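Local coordinates for formyltransferase PseJ (Anoxybacillus kamchatkensis G10, PDB 6EDK), which belongs to the formyl transferase family and has an alpha/beta fold with a mixed central sheet beside its ligand pocket, at residues 45-50 and 168-173; 93-98 and 104-109; 117-122 and 152-157. All coordinates share one frame; numbering follows the deposited sequence.

Contact 1: 45-50 and 168-173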
loop_
_atom_site.group_PDB
_atom_site.type_symbol
_atom_site.label_atom_id
_atom_site.label_comp_id
_atom_site.label_asym_id
_atom_site.label_seq_id
_atom_site.Cartn_x
_atom_site.Cartn_y
_atom_site.Cartn_z
ATOM N N PHE A 45 -3.818 -16.306 -13.543
ATOM C CA PHE A 45 -3.508 -15.680 -14.834
ATOM C C PHE A 45 -2.341 -16.394 -15.545
ATOM O O PHE A 45 -1.820 -15.869 -16.547
ATOM C CB PHE A 45 -3.170 -14.197 -14.678
ATOM C CG PHE A 45 -4.373 -13.339 -14.257
ATOM C CD1 PHE A 45 -4.780 -13.306 -12.925
ATOM C CD2 PHE A 45 -5.086 -12.609 -15.185
ATOM C CE1 PHE A 45 -5.910 -12.550 -12.539
ATOM C CE2 PHE A 45 -6.218 -11.826 -14.807
ATOM C CZ PHE A 45 -6.617 -11.795 -13.505
ATOM N N GLU A 46 -1.896 -17.520 -14.999
ATOM C CA GLU A 46 -0.795 -18.347 -15.533
ATOM C C GLU A 46 0.587 -17.763 -15.288
ATOM O O GLU A 46 1.561 -18.185 -15.906
ATOM C CB GLU A 46 -0.978 -18.613 -17.028
ATOM C CG GLU A 46 -2.256 -19.377 -17.347
ATOM C CD GLU A 46 -2.544 -20.500 -16.358
ATOM O OE1 GLU A 46 -1.729 -21.453 -16.260
ATOM O OE2 GLU A 46 -3.592 -20.423 -15.663
ATOM N N ASP A 47 0.719 -16.822 -14.372
ATOM C CA ASP A 47 2.028 -16.354 -13.962
ATOM C C ASP A 47 2.528 -17.202 -12.808
ATOM O O ASP A 47 1.759 -17.872 -12.114
ATOM C CB ASP A 47 1.978 -14.877 -13.571
ATOM C CG ASP A 47 1.558 -13.997 -14.730
ATOM O OD1 ASP A 47 1.961 -14.314 -15.853
ATOM O OD2 ASP A 47 0.811 -13.007 -14.527
ATOM N N GLU A 48 3.847 -17.227 -12.623
ATOM C CA GLU A 48 4.413 -17.930 -11.495
ATOM C C GLU A 48 4.704 -16.885 -10.424
ATOM O O GLU A 48 5.025 -15.742 -10.724
ATOM C CB GLU A 48 5.649 -18.755 -11.879
ATOM C CG GLU A 48 6.990 -18.116 -11.678
ATOM C CD GLU A 48 8.151 -19.106 -11.961
ATOM O OE1 GLU A 48 7.948 -20.043 -12.784
ATOM O OE2 GLU A 48 9.247 -18.947 -11.354
ATOM N N VAL A 49 4.527 -17.276 -9.199
ATOM C CA VAL A 49 4.613 -16.363 -8.081
ATOM C C VAL A 49 5.603 -16.860 -7.057
ATOM O O VAL A 49 5.594 -18.032 -6.676
ATOM C CB VAL A 49 3.213 -16.165 -7.406
ATOM C CG1 VAL A 49 3.393 -15.279 -6.224
ATOM C CG2 VAL A 49 2.223 -15.637 -8.442
ATOM N N THR A 50 6.400 -15.949 -6.548
ATOM C CA THR A 50 7.223 -16.204 -5.369
ATOM C C THR A 50 6.965 -15.096 -4.388
ATOM O O THR A 50 6.560 -14.010 -4.780
ATOM C CB THR A 50 8.739 -16.232 -5.709
ATOM O OG1 THR A 50 9.152 -14.930 -6.104
ATOM C CG2 THR A 50 9.026 -17.238 -6.842
ATOM N N LEU A 168 -5.640 -5.096 -16.244
ATOM C CA LEU A 168 -5.042 -4.005 -16.991
ATOM C C LEU A 168 -3.599 -3.765 -16.581
ATOM O O LEU A 168 -2.740 -3.607 -17.443
ATOM C CB LEU A 168 -5.872 -2.723 -16.809
ATOM C CG LEU A 168 -7.308 -2.792 -17.370
ATOM C CD1 LEU A 168 -8.128 -1.604 -16.927
ATOM C CD2 LEU A 168 -7.313 -2.862 -18.905
ATOM N N ILE A 169 -3.319 -3.667 -15.262
ATOM C CA ILE A 169 -1.964 -3.387 -14.820
ATOM C C ILE A 169 -1.005 -4.449 -15.348
ATOM O O ILE A 169 0.143 -4.165 -15.703
ATOM C CB ILE A 169 -1.896 -3.333 -13.283
ATOM C CG1 ILE A 169 -2.791 -2.227 -12.789
ATOM C CG2 ILE A 169 -0.432 -3.133 -12.832
ATOM C CD1 ILE A 169 -2.966 -2.245 -11.239
ATOM N N ARG A 170 -1.469 -5.696 -15.369
ATOM C CA ARG A 170 -0.644 -6.822 -15.795
ATOM C C ARG A 170 -0.065 -6.615 -17.190
ATOM O O ARG A 170 0.989 -7.169 -17.515
ATOM C CB ARG A 170 -1.524 -8.067 -15.786
ATOM C CG ARG A 170 -0.791 -9.317 -15.915
ATOM C CD ARG A 170 -1.775 -10.418 -15.686
ATOM N NE ARG A 170 -1.233 -11.650 -16.237
ATOM C CZ ARG A 170 -1.449 -12.056 -17.480
ATOM N NH1 ARG A 170 -2.237 -11.334 -18.295
ATOM N NH2 ARG A 170 -0.900 -13.190 -17.898
ATOM N N LEU A 171 -0.743 -5.831 -18.017
ATOM C CA LEU A 171 -0.361 -5.618 -19.410
ATOM C C LEU A 171 0.165 -4.209 -19.674
ATOM O O LEU A 171 0.160 -3.764 -20.822
ATOM C CB LEU A 171 -1.558 -5.919 -20.298
ATOM C CG LEU A 171 -2.107 -7.333 -20.100
ATOM C CD1 LEU A 171 -3.326 -7.559 -20.942
ATOM C CD2 LEU A 171 -1.015 -8.342 -20.434
ATOM N N GLY A 172 0.618 -3.506 -18.640
ATOM C CA GLY A 172 1.189 -2.176 -18.813
ATOM C C GLY A 172 0.227 -1.093 -19.274
ATOM O O GLY A 172 0.666 -0.084 -19.841
ATOM N N LYS A 173 -1.070 -1.242 -18.988
ATOM C CA LYS A 173 -2.059 -0.347 -19.577
ATOM C C LYS A 173 -2.409 0.891 -18.745
ATOM O O LYS A 173 -3.184 1.719 -19.242
ATOM C CB LYS A 173 -3.337 -1.129 -19.886
ATOM C CG LYS A 173 -3.143 -2.111 -21.017
ATOM C CD LYS A 173 -4.458 -2.710 -21.456
ATOM C CE LYS A 173 -4.249 -3.898 -22.382
ATOM N NZ LYS A 173 -5.554 -4.607 -22.640
#
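Asp47 and Arg170 come from opposite directions, the carboxylate at the edge of the guanidinium, in a salt bridge that shows how one long side chain can join distant parts of a chain. NE of Arg170 donates to OD2 of Asp47 over 3.0 Å, with an N-H...O angle of 166°. OD2 is met on its syn side, with NE somewhat out of the carboxylate plane, and lies close to the guanidinium plane. Arg170 reaches this far because its chain is extended from CG to NE, with CG anti to the backbone N (chi1 -168°).

The tight part lies around that NE. CB of Phe45 sits over one face of the guanidinium, 3.6 Å from Arg170 NE, and Phe45 CD2 lies 4.0 Å from Arg170 CD, the ring passing it obliquely. Asp47 is buried, and its other oxygen, OD1, is bonded to the backbone N of Gly26. The looser side begins at Glu46, whose carboxylate leads away from Arg170 into an exposed position.

A Schellman motif with Gly172 as its C-prime residue ends helix 147-169. Phe45 makes edge-to-face contacts with Phe41 of helix 36-43 and Trp166 of helix 147-169, while strand 48-52 pairs with strand 27-31 at the sheet margin.

Contact 2: 93-98 and 104-109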
loop_
_atom_site.group_PDB
_atom_site.type_symbol
_atom_site.label_atom_id
_atom_site.label_comp_id
_atom_site.label_asym_id
_atom_site.label_seq_id
_atom_site.Cartn_x
_atom_site.Cartn_y
_atom_site.Cartn_z
ATOM N N LEU A 93 0.778 -1.342 -2.671
ATOM C CA LEU A 93 -0.611 -1.183 -2.177
ATOM C C LEU A 93 -0.575 -0.526 -0.809
ATOM O O LEU A 93 -0.133 -1.125 0.189
ATOM C CB LEU A 93 -1.327 -2.530 -2.070
ATOM C CG LEU A 93 -1.810 -3.192 -3.337
ATOM C CD1 LEU A 93 -0.797 -3.277 -4.461
ATOM C CD2 LEU A 93 -2.370 -4.571 -3.067
ATOM N N HIS A 94 -1.073 0.730 -0.727
ATOM C CA HIS A 94 -0.964 1.572 0.455
ATOM C C HIS A 94 -2.363 2.022 0.847
ATOM O O HIS A 94 -3.079 2.542 0.007
ATOM C CB HIS A 94 -0.110 2.810 0.131
ATOM C CG HIS A 94 0.128 3.703 1.283
ATOM N ND1 HIS A 94 0.864 3.317 2.376
ATOM C CD2 HIS A 94 -0.275 4.971 1.526
ATOM C CE1 HIS A 94 0.880 4.298 3.264
ATOM N NE2 HIS A 94 0.194 5.314 2.770
ATOM N N ILE A 95 -2.725 1.832 2.093
ATOM C CA ILE A 95 -4.085 2.136 2.527
ATOM C C ILE A 95 -4.229 3.572 3.013
ATOM O O ILE A 95 -4.799 3.836 4.086
ATOM C CB ILE A 95 -4.584 1.126 3.538
ATOM C CG1 ILE A 95 -3.674 0.976 4.743
ATOM C CG2 ILE A 95 -4.850 -0.239 2.842
ATOM C CD1 ILE A 95 -4.367 0.304 5.945
ATOM N N SER A 96 -3.768 4.506 2.201
ATOM C CA SER A 96 -4.161 5.893 2.340
ATOM C C SER A 96 -4.553 6.443 0.971
ATOM O O SER A 96 -4.307 5.860 -0.082
ATOM C CB SER A 96 -3.027 6.737 2.984
ATOM O OG SER A 96 -2.193 7.139 1.909
ATOM N N TYR A 97 -5.213 7.587 0.994
ATOM C CA TYR A 97 -5.534 8.367 -0.185
ATOM C C TYR A 97 -4.333 9.275 -0.438
ATOM O O TYR A 97 -4.267 10.393 0.037
ATOM C CB TYR A 97 -6.828 9.145 0.001
ATOM C CG TYR A 97 -7.429 9.569 -1.337
ATOM C CD1 TYR A 97 -6.932 10.602 -2.018
ATOM C CD2 TYR A 97 -8.478 8.813 -1.923
ATOM C CE1 TYR A 97 -7.444 10.963 -3.264
ATOM C CE2 TYR A 97 -8.994 9.151 -3.177
ATOM C CZ TYR A 97 -8.447 10.250 -3.827
ATOM O OH TYR A 97 -8.911 10.603 -5.078
ATOM N N LEU A 98 -3.337 8.781 -1.163
ATOM C CA LEU A 98 -2.145 9.617 -1.369
ATOM C C LEU A 98 -2.550 10.859 -2.182
ATOM O O LEU A 98 -3.397 10.783 -3.103
ATOM C CB LEU A 98 -1.076 8.820 -2.129
ATOM C CG LEU A 98 -0.440 7.706 -1.275
ATOM C CD1 LEU A 98 0.376 6.748 -2.129
ATOM C CD2 LEU A 98 0.394 8.184 -0.114
ATOM N N ALA A 104 3.602 5.661 7.898
ATOM C CA ALA A 104 3.088 4.749 8.892
ATOM C C ALA A 104 1.705 5.132 9.407
ATOM O O ALA A 104 1.301 6.301 9.384
ATOM C CB ALA A 104 4.071 4.699 10.074
ATOM N N ASP A 105 0.979 4.115 9.874
ATOM C CA ASP A 105 -0.315 4.286 10.525
ATOM C C ASP A 105 -1.260 5.222 9.751
ATOM O O ASP A 105 -1.889 6.104 10.327
ATOM C CB ASP A 105 -0.124 4.800 11.937
ATOM C CG ASP A 105 0.800 3.892 12.749
ATOM O OD1 ASP A 105 0.531 2.686 12.783
ATOM O OD2 ASP A 105 1.780 4.393 13.331
ATOM N N PRO A 106 -1.411 5.021 8.440
ATOM C CA PRO A 106 -2.209 5.989 7.700
ATOM C C PRO A 106 -3.654 6.044 8.153
ATOM O O PRO A 106 -4.249 7.128 8.121
ATOM C CB PRO A 106 -2.101 5.552 6.239
ATOM C CG PRO A 106 -1.674 4.079 6.338
ATOM C CD PRO A 106 -0.805 4.005 7.577
ATOM N N ASN A 107 -4.240 4.920 8.570
ATOM C CA ASN A 107 -5.645 4.961 8.977
ATOM C C ASN A 107 -5.810 5.844 10.199
ATOM O O ASN A 107 -6.695 6.703 10.257
ATOM C CB ASN A 107 -6.132 3.545 9.248
ATOM C CG ASN A 107 -7.598 3.463 9.636
ATOM O OD1 ASN A 107 -8.491 3.997 8.954
ATOM N ND2 ASN A 107 -7.865 2.760 10.732
ATOM N N LEU A 108 -4.981 5.616 11.211
ATOM C CA LEU A 108 -5.053 6.467 12.406
ATOM C C LEU A 108 -4.842 7.940 12.067
ATOM O O LEU A 108 -5.614 8.796 12.501
ATOM C CB LEU A 108 -4.032 5.980 13.415
ATOM C CG LEU A 108 -3.886 6.889 14.685
ATOM C CD1 LEU A 108 -5.182 6.877 15.450
ATOM C CD2 LEU A 108 -2.756 6.252 15.525
ATOM N N TRP A 109 -3.824 8.258 11.285
ATOM C CA TRP A 109 -3.531 9.659 10.998
ATOM C C TRP A 109 -4.609 10.323 10.167
ATOM O O TRP A 109 -4.818 11.547 10.286
ATOM C CB TRP A 109 -2.187 9.799 10.302
ATOM C CG TRP A 109 -1.092 9.655 11.252
ATOM C CD1 TRP A 109 -0.263 8.594 11.396
ATOM C CD2 TRP A 109 -0.724 10.606 12.242
ATOM N NE1 TRP A 109 0.626 8.828 12.445
ATOM C CE2 TRP A 109 0.342 10.055 12.982
ATOM C CE3 TRP A 109 -1.216 11.884 12.592
ATOM C CZ2 TRP A 109 0.963 10.746 14.057
ATOM C CZ3 TRP A 109 -0.599 12.560 13.662
ATOM C CH2 TRP A 109 0.477 11.964 14.377
#
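Pro106, the first residue of helix 106-112, packs against His94, Ile95 and Ser96, where strand 90-94 ends in an inverse gamma turn centred on Ile95. The turn brings three successive residues round the proline ring, and the join is made wholly by van der Waals contact.

Traced from its root, the Pro106 side chain first meets Ser96: CB lies 3.6 Å from Ser96 CB, the closest approach between the two segments. The same CB is 3.9 Å from the carbonyl oxygen of Ile95. One atom further out, at the tip of the ring, CG remains beside that oxygen and also gains two carbon neighbours. One is CE1 of His94, 4.0 Å from Pro106 CG, with the imidazole meeting the proline obliquely. The second is CG1 of Ile95, whose side chain crosses the pyrrolidine at about a right angle. Ile95 can present CG1 here because that branch lies between its own backbone N and carbonyl carbon (chi1 55°).

The polar ends are held from the connecting loop: His94 NE2 bonds to Asn101 O, and Ser96 OG to Trp100 O. The pocket is near, since the His94 side chain is about 5 Å from bound 1YA. A MES molecule, probably from the crystallisation liquor, takes hydrogen bonds from Leu108 N and Asn107 ND2 at the helix start. The first helical turn is closed by Trp109 N, which donates to Asp105 O over 3.0 Å.

Contact 3: 117-122 and 152-157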
loop_
_atom_site.group_PDB
_atom_site.type_symbol
_atom_site.label_atom_id
_atom_site.label_comp_id
_atom_site.label_asym_id
_atom_site.label_seq_id
_atom_site.Cartn_x
_atom_site.Cartn_y
_atom_site.Cartn_z
ATOM N N LYS A 117 -9.615 9.961 3.154
ATOM C CA LYS A 117 -9.424 8.564 3.527
ATOM C C LYS A 117 -9.639 7.652 2.351
ATOM O O LYS A 117 -10.517 7.895 1.510
ATOM C CB LYS A 117 -10.395 8.190 4.651
ATOM C CG LYS A 117 -10.170 9.074 5.896
ATOM C CD LYS A 117 -11.318 8.991 6.785
ATOM C CE LYS A 117 -11.123 9.881 8.027
ATOM N NZ LYS A 117 -11.149 11.314 7.654
ATOM N N GLY A 118 -8.820 6.615 2.256
ATOM C CA GLY A 118 -8.949 5.729 1.112
ATOM C C GLY A 118 -7.634 4.942 0.889
ATOM O O GLY A 118 -6.834 4.724 1.823
ATOM N N VAL A 119 -7.547 4.420 -0.301
ATOM C CA VAL A 119 -6.488 3.455 -0.634
ATOM C C VAL A 119 -5.907 3.782 -2.008
ATOM O O VAL A 119 -6.571 4.324 -2.886
ATOM C CB VAL A 119 -7.044 1.988 -0.585
ATOM C CG1 VAL A 119 -7.655 1.584 0.808
ATOM C CG2 VAL A 119 -8.060 1.770 -1.710
ATOM N N THR A 120 -4.648 3.350 -2.242
ATOM C CA THR A 120 -3.933 3.806 -3.426
ATOM C C THR A 120 -2.965 2.711 -3.891
ATOM O O THR A 120 -2.269 2.139 -3.068
ATOM C CB THR A 120 -3.092 5.064 -3.136
ATOM O OG1 THR A 120 -3.930 6.149 -2.766
ATOM C CG2 THR A 120 -2.311 5.447 -4.379
ATOM N N ILE A 121 -2.966 2.430 -5.174
ATOM C CA ILE A 121 -1.948 1.597 -5.821
ATOM C C ILE A 121 -1.043 2.535 -6.596
ATOM O O ILE A 121 -1.550 3.389 -7.340
ATOM C CB ILE A 121 -2.617 0.588 -6.754
ATOM C CG1 ILE A 121 -3.562 -0.311 -5.969
ATOM C CG2 ILE A 121 -1.522 -0.283 -7.481
ATOM C CD1 ILE A 121 -4.392 -1.194 -6.839
ATOM N N HIS A 122 0.259 2.461 -6.345
ATOM C CA HIS A 122 1.173 3.416 -6.940
ATOM C C HIS A 122 2.451 2.652 -7.382
ATOM O O HIS A 122 2.755 1.568 -6.875
ATOM C CB HIS A 122 1.538 4.540 -5.980
ATOM C CG HIS A 122 2.228 4.120 -4.727
ATOM N ND1 HIS A 122 3.605 4.132 -4.600
ATOM C CD2 HIS A 122 1.753 3.662 -3.544
ATOM C CE1 HIS A 122 3.924 3.722 -3.386
ATOM N NE2 HIS A 122 2.815 3.466 -2.727
ATOM N N GLU A 152 -10.204 -2.565 8.591
ATOM C CA GLU A 152 -10.706 -3.701 7.806
ATOM C C GLU A 152 -11.350 -3.243 6.535
ATOM O O GLU A 152 -11.220 -3.883 5.530
ATOM C CB GLU A 152 -11.702 -4.525 8.637
ATOM C CG GLU A 152 -11.012 -5.409 9.648
ATOM C CD GLU A 152 -9.985 -6.350 8.982
ATOM O OE1 GLU A 152 -10.304 -6.939 7.892
ATOM O OE2 GLU A 152 -8.851 -6.456 9.536
ATOM N N ARG A 153 -12.109 -2.145 6.550
ATOM C CA ARG A 153 -12.707 -1.691 5.309
ATOM C C ARG A 153 -11.651 -1.234 4.287
ATOM O O ARG A 153 -11.791 -1.477 3.079
ATOM C CB ARG A 153 -13.700 -0.539 5.628
ATOM C CG ARG A 153 -14.501 -0.155 4.469
ATOM C CD ARG A 153 -15.476 1.024 4.799
ATOM N NE ARG A 153 -16.511 0.545 5.723
ATOM C CZ ARG A 153 -16.663 0.963 6.962
ATOM N NH1 ARG A 153 -15.874 1.912 7.446
ATOM N NH2 ARG A 153 -17.644 0.450 7.692
ATOM N N LEU A 154 -10.581 -0.563 4.756
ATOM C CA LEU A 154 -9.528 -0.171 3.834
ATOM C C LEU A 154 -8.861 -1.419 3.250
ATOM O O LEU A 154 -8.589 -1.477 2.053
ATOM C CB LEU A 154 -8.464 0.668 4.570
ATOM C CG LEU A 154 -8.972 2.030 5.072
ATOM C CD1 LEU A 154 -7.834 2.570 5.978
ATOM C CD2 LEU A 154 -9.247 3.001 3.975
ATOM N N THR A 155 -8.605 -2.414 4.096
ATOM C CA THR A 155 -7.937 -3.648 3.622
ATOM C C THR A 155 -8.775 -4.343 2.544
ATOM O O THR A 155 -8.269 -4.727 1.482
ATOM C CB THR A 155 -7.701 -4.579 4.823
ATOM O OG1 THR A 155 -6.673 -3.970 5.620
ATOM C CG2 THR A 155 -7.270 -5.926 4.358
ATOM N N GLN A 156 -10.074 -4.483 2.787
ATOM C CA GLN A 156 -10.933 -5.081 1.778
ATOM C C GLN A 156 -11.014 -4.253 0.524
ATOM O O GLN A 156 -11.046 -4.785 -0.598
ATOM C CB GLN A 156 -12.370 -5.260 2.359
ATOM C CG GLN A 156 -12.460 -6.306 3.464
ATOM C CD GLN A 156 -11.856 -7.688 3.068
ATOM O OE1 GLN A 156 -12.248 -8.284 2.080
ATOM N NE2 GLN A 156 -10.885 -8.169 3.863
ATOM N N THR A 157 -11.072 -2.936 0.670
ATOM C CA THR A 157 -11.152 -2.071 -0.492
ATOM C C THR A 157 -9.880 -2.089 -1.354
ATOM O O THR A 157 -9.967 -2.139 -2.583
ATOM C CB THR A 157 -11.452 -0.633 -0.055
ATOM O OG1 THR A 157 -12.641 -0.588 0.775
ATOM C CG2 THR A 157 -11.638 0.286 -1.213
#
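Val119 sets its two methyl branches against Leu154 and Thr157, a compact case of alpha/beta packing in which helix 147-169 lies against one face of the mixed central sheet. The axes of strand 118-122 and helix 152-157 approach to 8.1 Å and run 32° apart, so helix and strand point roughly the same way.

In the first shell, Val119 CG1 rests 3.4 Å from the carbonyl oxygen of Leu154. It also touches the end of that leucine, with Leu154 CD2 3.8 Å away, as the two side chains slide past each other in opposite directions. CD2 reaches on to the strand backbone, 3.7 Å from Gly118 O. The second branch of the valine serves the next turn of the helix: Val119 CG2 meets Thr157 CG2 at 3.9 Å, the side chains crossing at a slant.

Beyond these contacts, further neighbours hold Val119 and the strand in place. Ile158 and Leu161 of the same helix also pack on Val119, whose backbone is bonded to Arg137 in strand 133-138. On the other edge of the strand, Thr120 pairs through its backbone with His94. Further along, His122 touches bound 1YA, so the strand that packs on the helix also reaches the ligand pocket. Arg153, one residue before Leu154, forms a salt bridge with Asp145.

The rotation of Thr157 is fixed from within the helix. OG1 is anti to the carbonyl carbon (chi1 -54°) and points back at the preceding turn, while the methyl CG2 is the branch that meets Val119. Arg153 O thus accepts from both Thr157 N at 2.9 Å and Thr157 OG1 at 2.6 Å, the two donors arriving from opposite faces of the carbonyl plane.

Overall arrangement
All three contacts belong to one alpha/beta unit and reach the same mixed sheet, at different places across it. Contact 1 lies at the margin, on outermost strand 48-52, whereas contacts 2 and 3 use the neighbouring strands 90-94 and 118-123, and their centres are about 8 Å apart. Contact 1 lies about 25 Å from contact 2 and about 21 Å from contact 3, between centres, yet helix 147-169 serves both contacts 1 and 3. Along the chain, contact 2 closes before contact 3 opens, and both are nested within the loop closed by contact 1. One long helix therefore links the sheet's margin to the strand that reaches the ligand pocket.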